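Local coordinates for uracil-DNA glycosylase (Sulfolobus tokodaii str. 7, PDB 4ZBY), which belongs to the uracil-DNA glycosylase superfamily and is modelled with an iron/sulfur cluster and a bound uracil, at residues I12-C17 against S103-R108; E46-D49 against F55-A58; C86-P89 against D93-E96; N90-D93 against D97-T100. One frame throughout, in Å; residues are numbered along the deposited sequence. Where two conformers were deposited one is given.

Contact 1. Residues I12-C17 against S103-R108. With SF4 (iron/sulfur cluster), chain B.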
loop_
_atom_site.group_PDB
_atom_site.type_symbol
_atom_site.label_atom_id
_atom_site.label_comp_id
_atom_site.label_asym_id
_atom_site.label_seq_id
_atom_site.Cartn_x
_atom_site.Cartn_y
_atom_site.Cartn_z
ATOM N N ILE A 12 -9.901 3.963 -13.333
ATOM C CA ILE A 12 -10.061 5.362 -13.725
ATOM C C ILE A 12 -11.507 5.698 -14.079
ATOM O O ILE A 12 -11.966 6.833 -13.858
ATOM C CB ILE A 12 -9.119 5.686 -14.880
ATOM C CG1 ILE A 12 -7.701 5.895 -14.313
ATOM C CG2 ILE A 12 -9.602 6.899 -15.669
ATOM C CD1 ILE A 12 -6.646 6.004 -15.403
ATOM N N SER A 13 -12.251 4.713 -14.570
ATOM C CA SER A 13 -13.669 4.942 -14.881
ATOM C C SER A 13 -14.640 4.229 -13.961
ATOM O O SER A 13 -15.837 4.156 -14.269
ATOM C CB SER A 13 -13.971 4.511 -16.310
ATOM O OG SER A 13 -13.294 5.342 -17.225
ATOM N N CYS A 14 -14.127 3.701 -12.852
ATOM C CA CYS A 14 -14.911 2.841 -11.964
ATOM C C CYS A 14 -16.032 3.546 -11.228
ATOM O O CYS A 14 -15.844 4.635 -10.693
ATOM C CB CYS A 14 -13.986 2.199 -10.932
ATOM S SG CYS A 14 -14.813 0.968 -9.924
ATOM N N LYS A 15 -17.199 2.909 -11.180
ATOM C CA LYS A 15 -18.273 3.423 -10.341
ATOM C C LYS A 15 -18.874 2.316 -9.494
ATOM O O LYS A 15 -20.068 2.283 -9.230
ATOM C CB LYS A 15 -19.334 4.103 -11.205
ATOM C CG LYS A 15 -18.727 5.227 -12.034
ATOM C CD LYS A 15 -19.735 5.930 -12.914
ATOM C CE LYS A 15 -19.053 7.029 -13.715
ATOM N NZ LYS A 15 -20.027 7.764 -14.575
ATOM N N LYS A 16 -18.015 1.432 -9.012
ATOM C CA LYS A 16 -18.464 0.247 -8.292
ATOM C C LYS A 16 -18.762 0.505 -6.816
ATOM O O LYS A 16 -19.363 -0.336 -6.171
ATOM C CB LYS A 16 -17.432 -0.871 -8.427
ATOM C CG LYS A 16 -17.396 -1.479 -9.816
ATOM C CD LYS A 16 -16.321 -2.532 -9.882
ATOM C CE LYS A 16 -16.541 -3.432 -11.073
ATOM N NZ LYS A 16 -15.403 -4.377 -11.213
ATOM N N CYS A 17 -18.353 1.651 -6.273
ATOM C CA CYS A 17 -18.862 2.040 -4.959
ATOM C C CYS A 17 -19.186 3.524 -4.941
ATOM O O CYS A 17 -18.936 4.226 -5.914
ATOM C CB CYS A 17 -17.879 1.689 -3.841
ATOM S SG CYS A 17 -16.520 2.834 -3.632
ATOM N N SER A 103 -11.324 -3.676 -3.152
ATOM C CA SER A 103 -10.163 -4.528 -2.927
ATOM C C SER A 103 -9.883 -5.586 -4.022
ATOM O O SER A 103 -8.728 -5.976 -4.180
ATOM C CB SER A 103 -10.260 -5.206 -1.555
ATOM O OG SER A 103 -11.397 -6.028 -1.441
ATOM N N PRO A 104 -10.896 -6.016 -4.809
ATOM C CA PRO A 104 -10.506 -6.955 -5.871
ATOM C C PRO A 104 -9.482 -6.383 -6.852
ATOM O O PRO A 104 -8.732 -7.163 -7.456
ATOM C CB PRO A 104 -11.827 -7.253 -6.576
ATOM C CG PRO A 104 -12.848 -7.142 -5.483
ATOM C CD PRO A 104 -12.364 -5.963 -4.656
ATOM N N TYR A 105 -9.426 -5.058 -6.992
ATOM C CA TYR A 105 -8.390 -4.440 -7.821
ATOM C C TYR A 105 -7.019 -4.693 -7.229
ATOM O O TYR A 105 -6.094 -5.047 -7.947
ATOM C CB TYR A 105 -8.603 -2.927 -7.949
ATOM C CG TYR A 105 -9.812 -2.506 -8.777
ATOM C CD1 TYR A 105 -10.038 -3.069 -10.028
ATOM C CD2 TYR A 105 -10.703 -1.531 -8.309
ATOM C CE1 TYR A 105 -11.095 -2.670 -10.822
ATOM C CE2 TYR A 105 -11.775 -1.121 -9.091
ATOM C CZ TYR A 105 -11.959 -1.708 -10.358
ATOM O OH TYR A 105 -13.016 -1.341 -11.161
ATOM N N LEU A 106 -6.887 -4.501 -5.918
ATOM C CA LEU A 106 -5.605 -4.789 -5.258
ATOM C C LEU A 106 -5.208 -6.283 -5.381
ATOM O O LEU A 106 -4.055 -6.598 -5.664
ATOM C CB LEU A 106 -5.683 -4.384 -3.789
ATOM C CG LEU A 106 -4.443 -4.688 -2.943
ATOM C CD1 LEU A 106 -3.264 -3.929 -3.486
ATOM C CD2 LEU A 106 -4.694 -4.318 -1.483
ATOM N N ASP A 107 -6.167 -7.172 -5.149
ATOM C CA ASP A 107 -5.973 -8.614 -5.337
ATOM C C ASP A 107 -5.390 -8.871 -6.722
ATOM O O ASP A 107 -4.444 -9.643 -6.882
ATOM C CB ASP A 107 -7.280 -9.392 -5.215
ATOM C CG ASP A 107 -7.882 -9.345 -3.835
ATOM O OD1 ASP A 107 -7.184 -8.990 -2.868
ATOM O OD2 ASP A 107 -9.067 -9.690 -3.723
ATOM N N ARG A 108 -5.976 -8.223 -7.724
ATOM C CA ARG A 108 -5.546 -8.434 -9.104
ATOM C C ARG A 108 -4.154 -7.880 -9.336
ATOM O O ARG A 108 -3.363 -8.463 -10.095
ATOM C CB ARG A 108 -6.543 -7.798 -10.071
ATOM C CG ARG A 108 -7.866 -8.551 -10.108
ATOM C CD ARG A 108 -8.962 -7.777 -10.836
ATOM N NE ARG A 108 -8.595 -7.406 -12.203
ATOM C CZ ARG A 108 -9.327 -6.596 -12.958
ATOM N NH1 ARG A 108 -10.447 -6.085 -12.460
ATOM N NH2 ARG A 108 -8.944 -6.291 -14.192
HETATM FE FE1 SF4 B . -14.997 2.585 -5.337
HETATM FE FE2 SF4 B . -14.244 1.947 -7.815
HETATM FE FE3 SF4 B . -13.160 4.096 -6.603
HETATM FE FE4 SF4 B . -12.529 1.639 -5.789
HETATM S S1 SF4 B . -12.028 2.566 -7.803
HETATM S S2 SF4 B . -13.030 3.385 -4.468
HETATM S S3 SF4 B . -14.502 0.531 -6.096
HETATM S S4 SF4 B . -15.378 3.798 -7.175
HETATM O O HOH W 1 -14.154 -3.159 -13.059
#
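Cys-14 and Tyr-105 reach each other through their first torsions. The sulfur of Cys-14 lies opposite its backbone N (chi1 -173°), while the Tyr-105 ring is set opposite its carbonyl carbon (chi1 -70°). Cys-14 SG meets the ring edge in plane, an edge-on sulfur-aromatic contact, and comes 3.2 Å from Tyr-105 OH. The same SG binds iron FE2 of the cluster at 2.4 Å. It also accepts a hydrogen bond from Lys-16 N, 3.4 Å from Cys-14 SG. The bonded NH probably draws some negative charge off the thiolate. Tyr-105 CE2 packs near cluster sulfide S1 at 3.9 Å. The extended Lys-16 chain runs across the phenol end, with its CD 3.7 Å from Tyr-105 OH. One water lies between Lys-16 NZ and Tyr-105 OH, 2.9 Å from that OH; its approach to NZ is doubtfully short. The positive end of Arg-108 is nearby but pairs with Glu-10 and Asp-2. Cys-17 SG holds iron FE1 at 2.3 Å. The loop after helix 4-12 thus supplies two cysteine ligands, and helix 96-113 packs a tyrosine against one of them, in a four-iron cluster site like those of the iron-sulfur uracil-DNA glycosylases.

Contact 2. Residues E46-D49 against F55-A58. With URA (uracil), chain C.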
loop_
_atom_site.group_PDB
_atom_site.type_symbol
_atom_site.label_atom_id
_atom_site.label_comp_id
_atom_site.label_asym_id
_atom_site.label_seq_id
_atom_site.Cartn_x
_atom_site.Cartn_y
_atom_site.Cartn_z
ATOM N N GLU A 46 -6.247 14.250 -0.320
ATOM C CA GLU A 46 -6.608 15.379 -1.161
ATOM C C GLU A 46 -5.686 15.551 -2.371
ATOM O O GLU A 46 -6.158 15.761 -3.495
ATOM C CB GLU A 46 -6.605 16.672 -0.320
ATOM C CG GLU A 46 -7.035 17.904 -1.076
ATOM C CD GLU A 46 -7.048 19.153 -0.203
ATOM O OE1 GLU A 46 -6.642 19.073 0.975
ATOM O OE2 GLU A 46 -7.469 20.216 -0.705
ATOM N N ASN A 47 -4.375 15.531 -2.152
ATOM C CA ASN A 47 -3.450 15.760 -3.258
ATOM C C ASN A 47 -3.443 14.590 -4.220
ATOM O O ASN A 47 -3.286 14.765 -5.432
ATOM C CB ASN A 47 -2.037 16.023 -2.737
ATOM C CG ASN A 47 -1.956 17.293 -1.918
ATOM O OD1 ASN A 47 -1.522 17.278 -0.766
ATOM N ND2 ASN A 47 -2.398 18.397 -2.504
ATOM N N GLU A 48 -3.623 13.396 -3.683
ATOM C CA GLU A 48 -3.703 12.197 -4.518
ATOM C C GLU A 48 -4.894 12.271 -5.465
ATOM O O GLU A 48 -4.798 11.948 -6.636
ATOM C CB GLU A 48 -3.806 10.946 -3.634
ATOM C CG GLU A 48 -2.508 10.617 -2.898
ATOM C CD GLU A 48 -2.216 11.554 -1.748
ATOM O OE1 GLU A 48 -3.164 12.169 -1.169
ATOM O OE2 GLU A 48 -1.022 11.696 -1.418
ATOM N N ASP A 49 -6.032 12.691 -4.931
ATOM C CA ASP A 49 -7.255 12.871 -5.701
ATOM C C ASP A 49 -7.052 13.898 -6.811
ATOM O O ASP A 49 -7.457 13.691 -7.958
ATOM C CB ASP A 49 -8.383 13.308 -4.740
ATOM C CG ASP A 49 -9.693 13.622 -5.441
ATOM O OD1 ASP A 49 -10.214 12.769 -6.169
ATOM O OD2 ASP A 49 -10.222 14.734 -5.232
ATOM N N PHE A 55 0.237 8.717 -2.763
ATOM C CA PHE A 55 1.294 9.207 -1.888
ATOM C C PHE A 55 2.108 10.372 -2.503
ATOM O O PHE A 55 3.330 10.275 -2.752
ATOM C CB PHE A 55 2.195 8.022 -1.479
ATOM C CG PHE A 55 1.575 7.135 -0.417
ATOM C CD1 PHE A 55 1.433 7.594 0.885
ATOM C CD2 PHE A 55 1.118 5.860 -0.720
ATOM C CE1 PHE A 55 0.882 6.792 1.867
ATOM C CE2 PHE A 55 0.547 5.063 0.249
ATOM C CZ PHE A 55 0.437 5.514 1.538
ATOM N N VAL A 56 1.424 11.496 -2.720
ATOM C CA VAL A 56 2.085 12.699 -3.252
ATOM C C VAL A 56 1.944 13.925 -2.349
ATOM O O VAL A 56 2.554 14.964 -2.596
ATOM C CB VAL A 56 1.562 13.066 -4.675
ATOM C CG1 VAL A 56 2.103 12.091 -5.697
ATOM C CG2 VAL A 56 0.029 13.127 -4.743
ATOM N N GLY A 57 1.122 13.812 -1.324
ATOM C CA GLY A 57 0.997 14.878 -0.338
ATOM C C GLY A 57 2.130 14.778 0.676
ATOM O O GLY A 57 3.116 14.077 0.433
ATOM N N ALA A 58 1.996 15.465 1.809
ATOM C CA ALA A 58 3.041 15.456 2.839
ATOM C C ALA A 58 3.429 14.044 3.292
ATOM O O ALA A 58 4.621 13.710 3.387
ATOM C CB ALA A 58 2.593 16.277 4.049
HETATM N N1 URA C . -2.630 8.082 2.388
HETATM C C2 URA C . -2.717 6.830 1.886
HETATM O O2 URA C . -3.118 5.881 2.534
HETATM N N3 URA C . -2.520 6.709 0.568
HETATM C C4 URA C . -2.241 7.706 -0.297
HETATM O O4 URA C . -2.012 7.440 -1.464
HETATM C C5 URA C . -2.146 8.996 0.263
HETATM C C6 URA C . -2.333 9.164 1.594
HETATM O O HOH W 2 -0.733 16.813 2.225
#
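Glu-48 reaches from helix 46-51 to the backbone of Phe-55, Val-56 and Gly-57. Its CB points neither at the other segment nor away from it. The chain then bends at chi2 (74°), which turns the carboxylate across to the loop. CG lies against the start of the loop, 3.3 Å from Phe-55 N, and is also 3.5 Å from O4 of uracil. CD lies 3.3 Å from uracil C5. Glu-48 and Phe-55 line the uracil pocket beside strand 79-82 of the superfamily fold's central sheet, where Asn-82, His-164 and the Glu-42 backbone N also hydrogen-bond the ligand. At the tip, OE1 faces the C5 side of uracil and takes a weak hydrogen bond from Gly-45 N. OE2 is gripped by two amides: Val-56 N at 2.8 Å on its anti side, and Gly-57 N at 3.0 Å from the same OE2 on its syn side. The Gly-57 donor stands 35° out of the carboxylate plane. Gly-57 is also the N-cap of helix 58-71. Two bonds on one oxygen should fix the carboxylate rotation. Phe-55 N donates to uracil O4 at 2.9 Å, and the Phe-55 ring carries uracil N3 3.3 Å above one face, offset toward the rim.

Contact 3. Residues C86-P89 against D93-E96. With SF4 (iron/sulfur cluster), chain B.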
loop_
_atom_site.group_PDB
_atom_site.type_symbol
_atom_site.label_atom_id
_atom_site.label_comp_id
_atom_site.label_asym_id
_atom_site.label_seq_id
_atom_site.Cartn_x
_atom_site.Cartn_y
_atom_site.Cartn_z
ATOM N N CYS A 86 -10.273 5.509 -4.378
ATOM C CA CYS A 86 -10.835 6.854 -4.441
ATOM C C CYS A 86 -10.841 7.489 -3.063
ATOM O O CYS A 86 -10.922 6.798 -2.064
ATOM C CB CYS A 86 -12.252 6.841 -4.996
ATOM S SG CYS A 86 -12.237 6.227 -6.709
ATOM N N ARG A 87 -10.711 8.809 -3.041
ATOM C CA ARG A 87 -10.712 9.586 -1.786
ATOM C C ARG A 87 -12.065 9.587 -1.091
ATOM O O ARG A 87 -13.041 10.077 -1.631
ATOM C CB ARG A 87 -10.306 11.035 -2.072
ATOM C CG ARG A 87 -10.152 11.911 -0.836
ATOM C CD ARG A 87 -10.221 13.382 -1.213
ATOM N NE ARG A 87 -9.848 14.233 -0.088
ATOM C CZ ARG A 87 -9.946 15.559 -0.087
ATOM N NH1 ARG A 87 -9.579 16.246 0.983
ATOM N NH2 ARG A 87 -10.406 16.198 -1.155
ATOM N N PRO A 88 -12.118 9.068 0.137
ATOM C CA PRO A 88 -13.389 9.174 0.852
ATOM C C PRO A 88 -13.647 10.621 1.217
ATOM O O PRO A 88 -12.696 11.370 1.423
ATOM C CB PRO A 88 -13.174 8.304 2.095
ATOM C CG PRO A 88 -12.077 7.342 1.692
ATOM C CD PRO A 88 -11.169 8.154 0.795
ATOM N N PRO A 89 -14.920 11.017 1.262
ATOM C CA PRO A 89 -15.303 12.382 1.618
ATOM C C PRO A 89 -14.922 12.743 3.039
ATOM O O PRO A 89 -14.830 11.863 3.899
ATOM C CB PRO A 89 -16.831 12.360 1.472
ATOM C CG PRO A 89 -17.186 10.923 1.757
ATOM C CD PRO A 89 -16.102 10.160 1.050
ATOM N N ASP A 93 -12.275 7.533 6.882
ATOM C CA ASP A 93 -11.737 6.271 6.368
ATOM C C ASP A 93 -12.771 5.578 5.482
ATOM O O ASP A 93 -13.958 5.803 5.645
ATOM C CB ASP A 93 -11.345 5.347 7.531
ATOM C CG ASP A 93 -10.465 6.043 8.554
ATOM O OD1 ASP A 93 -9.335 6.421 8.193
ATOM O OD2 ASP A 93 -10.899 6.214 9.711
ATOM N N PRO A 94 -12.320 4.681 4.576
ATOM C CA PRO A 94 -13.230 3.890 3.736
ATOM C C PRO A 94 -14.222 3.107 4.567
ATOM O O PRO A 94 -13.859 2.651 5.646
ATOM C CB PRO A 94 -12.294 2.923 2.999
ATOM C CG PRO A 94 -11.013 3.644 2.931
ATOM C CD PRO A 94 -10.918 4.483 4.199
ATOM N N GLU A 95 -15.455 2.976 4.092
ATOM C CA GLU A 95 -16.413 2.075 4.733
ATOM C C GLU A 95 -15.999 0.649 4.432
ATOM O O GLU A 95 -15.165 0.420 3.560
ATOM C CB GLU A 95 -17.836 2.285 4.223
ATOM C CG GLU A 95 -18.273 3.705 4.042
ATOM C CD GLU A 95 -18.851 4.278 5.285
ATOM O OE1 GLU A 95 -20.086 4.207 5.456
ATOM O OE2 GLU A 95 -18.064 4.796 6.101
ATOM N N GLU A 96 -16.589 -0.319 5.133
ATOM C CA GLU A 96 -16.266 -1.707 4.834
ATOM C C GLU A 96 -16.792 -2.080 3.448
ATOM O O GLU A 96 -16.111 -2.796 2.718
ATOM C CB GLU A 96 -16.821 -2.659 5.905
ATOM C CG GLU A 96 -16.027 -2.671 7.224
ATOM C CD GLU A 96 -14.535 -2.975 7.056
ATOM O OE1 GLU A 96 -14.157 -3.777 6.170
ATOM O OE2 GLU A 96 -13.728 -2.403 7.816
HETATM FE FE1 SF4 B . -14.997 2.585 -5.337
HETATM FE FE2 SF4 B . -14.244 1.947 -7.815
HETATM FE FE3 SF4 B . -13.160 4.096 -6.603
HETATM FE FE4 SF4 B . -12.529 1.639 -5.789
HETATM S S1 SF4 B . -12.028 2.566 -7.803
HETATM S S2 SF4 B . -13.030 3.385 -4.468
HETATM S S3 SF4 B . -14.502 0.531 -6.096
HETATM S S4 SF4 B . -15.378 3.798 -7.175
#
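Pro-88 and Pro-94 pack ring against ring inside the loop that joins strand 79-82 to helix 96-113. This loop brings a cysteine ligand to the four-iron cluster. The first shell is small and apolar. Pro-88 CG is the touching atom, 4.0 Å from Pro-94 CD and 3.9 Å from Pro-94 N. The two rings meet at a slant, with Pro-88 CG set against the CG-CD edge of Pro-94. Pro-88 CG also lies 4.2 Å from Asp-93 C, so it lies against the Asp-93 to Pro-94 peptide bond. Both prolines are buried, and the contact is pure packing. The next shell sets the backbones. The chain moves away from the cluster through Pro-88 and Pro-89, both with polyproline-type phi/psi. On the other side, Pro-94 is followed by Glu-95, the N-cap residue of helix 96-113. Pro-94 also rests on Glu-42 of the uracil pocket. Further out, Arg-87 reaches helix 46-51. Cys-86, two residues before Pro-88, has its SG opposite the carbonyl carbon (chi1 -63°), which turns it to the cluster, and Cys-86 SG binds iron FE3 at 2.3 Å.

Contact 4. Residues N90-D93 against D97-T100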
loop_
_atom_site.group_PDB
_atom_site.type_symbol
_atom_site.label_atom_id
_atom_site.label_comp_id
_atom_site.label_asym_id
_atom_site.label_seq_id
_atom_site.Cartn_x
_atom_site.Cartn_y
_atom_site.Cartn_z
ATOM N N ASN A 90 -14.703 14.030 3.280
ATOM C CA ASN A 90 -14.757 14.555 4.653
ATOM C C ASN A 90 -13.615 14.063 5.543
ATOM O O ASN A 90 -13.756 14.089 6.766
ATOM C CB ASN A 90 -16.094 14.175 5.341
ATOM C CG ASN A 90 -17.323 14.640 4.585
ATOM O OD1 ASN A 90 -17.334 15.726 4.003
ATOM N ND2 ASN A 90 -18.406 13.840 4.649
ATOM N N ASN A 91 -12.504 13.629 4.940
ATOM C CA ASN A 91 -11.315 13.122 5.653
ATOM C C ASN A 91 -11.562 11.756 6.337
ATOM O O ASN A 91 -10.724 11.282 7.105
ATOM C CB ASN A 91 -10.814 14.171 6.678
ATOM C CG ASN A 91 -9.387 13.906 7.171
ATOM O OD1 ASN A 91 -8.536 13.439 6.420
ATOM N ND2 ASN A 91 -9.127 14.210 8.443
ATOM N N ARG A 92 -12.687 11.103 6.039
ATOM C CA ARG A 92 -13.008 9.829 6.708
ATOM C C ARG A 92 -12.257 8.631 6.129
ATOM O O ARG A 92 -11.653 8.679 5.033
ATOM C CB ARG A 92 -14.522 9.545 6.692
ATOM C CG ARG A 92 -15.093 9.030 5.349
ATOM C CD ARG A 92 -16.423 8.320 5.642
ATOM N NE ARG A 92 -17.273 8.153 4.456
ATOM C CZ ARG A 92 -17.060 7.237 3.513
ATOM N NH1 ARG A 92 -16.003 6.424 3.574
ATOM N NH2 ARG A 92 -17.896 7.162 2.486
ATOM N N ASP A 93 -12.275 7.533 6.882
ATOM C CA ASP A 93 -11.737 6.271 6.368
ATOM C C ASP A 93 -12.771 5.578 5.482
ATOM O O ASP A 93 -13.958 5.803 5.645
ATOM C CB ASP A 93 -11.345 5.347 7.531
ATOM C CG ASP A 93 -10.465 6.043 8.554
ATOM O OD1 ASP A 93 -9.335 6.421 8.193
ATOM O OD2 ASP A 93 -10.899 6.214 9.711
ATOM N N ASP A 97 -17.967 -1.576 3.075
ATOM C CA ASP A 97 -18.521 -1.890 1.763
ATOM C C ASP A 97 -17.661 -1.283 0.651
ATOM O O ASP A 97 -17.671 -1.762 -0.486
ATOM C CB ASP A 97 -19.972 -1.416 1.641
ATOM C CG ASP A 97 -20.094 0.086 1.427
ATOM O OD1 ASP A 97 -19.542 0.849 2.235
ATOM O OD2 ASP A 97 -20.753 0.511 0.451
ATOM N N GLU A 98 -16.907 -0.239 0.979
ATOM C CA GLU A 98 -16.025 0.372 -0.011
ATOM C C GLU A 98 -14.755 -0.469 -0.156
ATOM O O GLU A 98 -14.254 -0.678 -1.262
ATOM C CB GLU A 98 -15.714 1.825 0.376
ATOM C CG GLU A 98 -16.943 2.723 0.247
ATOM C CD GLU A 98 -16.868 3.990 1.086
ATOM O OE1 GLU A 98 -15.849 4.210 1.780
ATOM O OE2 GLU A 98 -17.838 4.768 1.007
ATOM N N ILE A 99 -14.249 -0.979 0.959
ATOM C CA ILE A 99 -13.091 -1.865 0.904
ATOM C C ILE A 99 -13.470 -3.145 0.165
ATOM O O ILE A 99 -12.721 -3.623 -0.687
ATOM C CB ILE A 99 -12.566 -2.177 2.308
ATOM C CG1 ILE A 99 -11.882 -0.935 2.887
ATOM C CG2 ILE A 99 -11.548 -3.344 2.279
ATOM C CD1 ILE A 99 -11.614 -1.017 4.379
ATOM N N THR A 100 -14.641 -3.686 0.482
ATOM C CA THR A 100 -15.140 -4.881 -0.192
ATOM C C THR A 100 -15.271 -4.661 -1.703
ATOM O O THR A 100 -14.899 -5.527 -2.500
ATOM C CB THR A 100 -16.498 -5.329 0.395
ATOM O OG1 THR A 100 -16.312 -5.733 1.755
ATOM C CG2 THR A 100 -17.060 -6.495 -0.387
#
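Arg-92 and Glu-98 form an end-on, bidentate salt bridge that closes the loop before helix 96-113 onto the first turn of that helix. The tight part is this pair alone. Arg-92 NH1 donates to Glu-98 OE1 at 2.9 Å, and Arg-92 NH2 donates to Glu-98 OE2 at 2.8 Å. Each oxygen uses its syn lone pair, but OE1 lies in the guanidinium plane and OE2 is tilted from it. The two chains come from opposite directions, and the guanidinium and carboxylate planes are only 20° apart. Glu-98 is buried. Its OE2 also pairs with Lys-18. Its OE1 accepts from Glu-95 N, the N3-to-N-cap half of a capping box. These donors should favour the charged carboxylate. The outer side is looser. Asn-90 and Asn-91 are exposed, with positive phi in the left-handed region; the chain then returns toward the helix through Arg-92 and Asp-93. Asp-97 is exposed too, and its OD1 stays 6.5 Å from Arg-92 NH2. Arg-92 leaves the backbone with CG between N and the carbonyl carbon (chi1 77°), then runs extended as far as NE. Its guanidinium doubles back on its own loop: Arg-92 NH1 also donates to Asp-93 O at 3.0 Å, from 35° above the carbonyl plane.

How the contacts relate
Contacts 1 and 3 are buried and touch the iron/sulfur cluster, from different loops. Contacts 2 and 4 are only partly buried. Contacts 1 and 4 use the same helix, 96-113, and meet where Cys-17 SG packs on Glu-98 CG. Contacts 3 and 4 share Asp-93 and have centres about 2 Å apart, yet one is proline packing and the other a charged pair. Contact 2 stands at the uracil, its centre about 19 Å from that of contact 1, and relies on backbone amides. It reaches contact 3 through Arg-87, which packs on Glu-46 and Asp-49. Metal ligation thus marks the cluster side, and amide hydrogen bonding the uracil side.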